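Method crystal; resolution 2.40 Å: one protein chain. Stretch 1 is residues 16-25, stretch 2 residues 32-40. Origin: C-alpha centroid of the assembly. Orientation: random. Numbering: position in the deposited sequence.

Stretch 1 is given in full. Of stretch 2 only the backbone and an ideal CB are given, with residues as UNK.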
# COMPACT_ATOMS: atom_id res chain seq x y z
N CYS C 16 -4.41 31.85 26.36
CA CYS C 16 -3.67 30.60 26.41
C CYS C 16 -3.11 30.24 25.04
O CYS C 16 -3.78 30.41 24.03
CB CYS C 16 -4.59 29.49 26.89
SG CYS C 16 -5.14 29.76 28.61
N LYS C 17 -1.87 29.76 25.02
CA LYS C 17 -1.23 29.34 23.79
C LYS C 17 -1.80 27.97 23.45
O LYS C 17 -2.31 27.28 24.32
CB LYS C 17 0.29 29.22 23.97
CG LYS C 17 1.02 30.53 24.10
CD LYS C 17 2.50 30.30 24.37
CE LYS C 17 3.32 31.58 24.18
NZ LYS C 17 3.26 32.06 22.76
N ALA C 18 -1.70 27.58 22.18
CA ALA C 18 -2.23 26.28 21.78
C ALA C 18 -1.14 25.30 21.37
O ALA C 18 -0.12 25.69 20.81
CB ALA C 18 -3.25 26.46 20.65
N CYS C 19 -1.39 24.01 21.66
CA CYS C 19 -0.47 22.93 21.31
C CYS C 19 -0.75 22.56 19.87
O CYS C 19 -1.78 21.98 19.55
CB CYS C 19 -0.68 21.72 22.22
SG CYS C 19 -0.43 22.08 23.98
N ASN C 20 0.18 22.92 19.01
CA ASN C 20 0.10 22.68 17.58
C ASN C 20 -0.10 21.22 17.18
O ASN C 20 -0.40 20.35 18.00
CB ASN C 20 1.35 23.26 16.92
CG ASN C 20 2.62 23.04 17.74
OD1 ASN C 20 3.70 23.50 17.37
ND2 ASN C 20 2.49 22.34 18.87
N LEU C 21 0.07 20.97 15.88
CA LEU C 21 -0.08 19.63 15.31
C LEU C 21 1.07 18.74 15.73
O LEU C 21 2.24 19.10 15.56
CB LEU C 21 -0.12 19.74 13.79
CG LEU C 21 -1.23 19.05 13.00
CD1 LEU C 21 -2.60 19.31 13.63
CD2 LEU C 21 -1.15 19.57 11.58
N GLY C 22 0.76 17.57 16.27
CA GLY C 22 1.81 16.66 16.69
C GLY C 22 2.23 16.84 18.13
O GLY C 22 3.10 16.13 18.62
N GLU C 23 1.62 17.81 18.80
CA GLU C 23 1.91 18.08 20.21
C GLU C 23 0.62 18.14 21.00
O GLU C 23 -0.36 18.72 20.54
CB GLU C 23 2.67 19.41 20.38
CG GLU C 23 4.19 19.29 20.31
CD GLU C 23 4.91 20.50 20.89
OE1 GLU C 23 4.71 21.62 20.38
OE2 GLU C 23 5.69 20.32 21.86
N GLY C 24 0.62 17.52 22.17
CA GLY C 24 -0.56 17.53 23.02
C GLY C 24 -0.38 18.47 24.21
O GLY C 24 0.67 19.09 24.37
N VAL C 25 -1.41 18.57 25.04
CA VAL C 25 -1.36 19.43 26.22
C VAL C 25 -0.93 18.65 27.48
O VAL C 25 -1.68 17.82 27.99
CB VAL C 25 -2.74 20.08 26.49
CG1 VAL C 25 -2.67 20.96 27.73
CG2 VAL C 25 -3.15 20.90 25.29
N UNK C 32 -1.23 29.28 34.88
CA UNK C 32 -0.16 29.61 33.94
C UNK C 32 -0.55 29.38 32.47
O UNK C 32 -1.63 28.89 32.16
CB UNK C 32 1.08 28.78 34.27
N UNK C 33 0.36 29.76 31.57
CA UNK C 33 0.20 29.67 30.12
C UNK C 33 -0.46 28.45 29.48
O UNK C 33 -1.64 28.50 29.14
CB UNK C 33 1.60 29.79 29.50
N UNK C 34 0.32 27.39 29.27
CA UNK C 34 -0.10 26.12 28.66
C UNK C 34 1.17 25.32 28.46
O UNK C 34 2.15 25.85 27.92
CB UNK C 34 -0.86 26.32 27.34
N UNK C 35 1.17 24.06 28.87
CA UNK C 35 2.35 23.23 28.66
C UNK C 35 2.08 22.13 27.63
O UNK C 35 1.26 21.23 27.84
CB UNK C 35 2.80 22.61 29.98
N UNK C 36 2.79 22.24 26.51
CA UNK C 36 2.69 21.29 25.40
C UNK C 36 3.92 20.39 25.29
O UNK C 36 5.06 20.87 25.35
CB UNK C 36 2.49 22.05 24.08
N UNK C 37 3.70 19.12 25.12
CA UNK C 37 4.82 18.22 24.88
C UNK C 37 4.47 17.38 23.66
O UNK C 37 3.31 17.05 23.43
CB UNK C 37 5.11 17.34 26.10
N UNK C 38 5.48 17.05 22.83
CA UNK C 38 5.27 16.24 21.63
C UNK C 38 4.68 14.85 21.90
O UNK C 38 4.95 14.26 22.94
CB UNK C 38 6.60 16.08 20.89
N UNK C 39 3.88 14.35 20.96
CA UNK C 39 3.29 13.03 21.08
C UNK C 39 4.31 11.95 20.69
O UNK C 39 5.29 12.24 20.02
CB UNK C 39 2.04 12.93 20.21
N UNK C 40 4.05 10.71 21.10
CA UNK C 40 4.95 9.59 20.81
C UNK C 40 4.56 8.76 19.57
O UNK C 40 3.50 8.13 19.55
CB UNK C 40 5.00 8.67 22.03

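Position 32 has nothing of stretch 1 within 5.5 Å of its ideal CB, so geometry sets no preference and a polar residue suits as well as any. It is Asn32, which makes no contact with stretch 1.

At position 33 the ideal CB points sideways, 5.2 Å from Lys17 CD, while the backbone N of Lys17 offers a donor beyond the reach of a short side chain. A long chain ending in an acceptor, Gln or Glu, would suit. The residue is Gln33: its chi1 of -107° lies between wells, and Lys17 N donates to Gln33 OE1 at 3.0 Å.

Position 34 points toward stretch 1, its ideal CB 3.5 Å from Lys17 O and 4.9 Å from Cys16 CB. So close an approach favours a small side chain, such as Ala, Ser, Thr or Val. Thr34 fills it: OG1 lies 3.7 Å from Cys16 CB, and CG2 packs 3.9 Å from Cys19 SG.

At 35, where the strand begins, CB points sideways with no atom of stretch 1 within 5.5 Å; beta-branched residues suit the extended backbone (phi/psi -112/115). Val35 is found, and its main-chain O takes a CA-H...O contact from Val25 CA at 3.6 Å.

Position 36 is the most constrained. Its ideal CB stands 2.9 Å from Cys19 SG, a clash for unbonded atoms but the spacing expected across a CB-S-S linkage. Cysteine is the clear choice. Cys36 SG bonds Cys19 SG at 2.0 Å with chi3 -89°, near the relaxed disulfide value. Cys36 shares a sheet face with Val25.

Position 37 pairs with Gly24 through two backbone hydrogen bonds, Gly24 N to the 37 O (3.0 Å) and the 37 N to Gly24 O (3.1 Å), so proline is excluded. Its ideal CB is 5.1 Å from Gly24 O, leaving many side chains possible. Glu37 has its side chain on the opposite face from Cys36.

At 38 the pairing with Glu23 is non-hydrogen-bonded, so N need not donate, and phi -59° permits proline among others. Pro38 has its CD 3.1 Å from Glu23 OE2; its N, 3.4 Å from that oxygen, has no hydrogen to share.

Position 39 must donate its N to Gly22 O (3.0 Å, 174°), which rules out proline; the ideal CB, 3.7 Å from the same oxygen, points sideways, and small or medium residues would suit. Cys39 places SG 3.8 Å from Gly24 N and is covalently bonded elsewhere in the structure.

Position 40 points away and is unconstrained here; Leu40 makes no contact.

Stretch 2 (32-40) NQTVCEPCL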
# COMPACT_ATOMS: atom_id res chain seq x y z
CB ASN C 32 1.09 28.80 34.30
CG ASN C 32 1.44 28.86 35.80
OD1 ASN C 32 2.20 29.72 36.24
ND2 ASN C 32 0.87 27.95 36.58
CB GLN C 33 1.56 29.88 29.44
CG GLN C 33 1.73 31.22 28.75
CD GLN C 33 0.61 31.52 27.76
OE1 GLN C 33 0.04 30.62 27.15
NE2 GLN C 33 0.29 32.81 27.60
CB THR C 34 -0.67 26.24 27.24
OG1 THR C 34 -1.86 27.02 27.25
CG2 THR C 34 -1.00 24.85 26.68
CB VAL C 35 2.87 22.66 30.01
CG1 VAL C 35 1.75 22.07 30.79
CG2 VAL C 35 3.97 21.63 29.77
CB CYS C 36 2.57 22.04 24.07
SG CYS C 36 1.22 23.26 23.96
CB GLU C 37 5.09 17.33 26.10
CG GLU C 37 4.16 16.14 26.24
CD GLU C 37 4.58 15.20 27.36
OE1 GLU C 37 4.34 15.52 28.55
OE2 GLU C 37 5.17 14.14 27.05
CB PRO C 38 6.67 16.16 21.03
CG PRO C 38 7.24 17.49 21.37
CD PRO C 38 6.83 17.65 22.82
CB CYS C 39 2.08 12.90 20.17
SG CYS C 39 0.82 14.18 20.41
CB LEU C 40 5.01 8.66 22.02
CG LEU C 40 6.34 7.94 22.28
CD1 LEU C 40 7.30 8.91 22.96
CD2 LEU C 40 6.11 6.73 23.17
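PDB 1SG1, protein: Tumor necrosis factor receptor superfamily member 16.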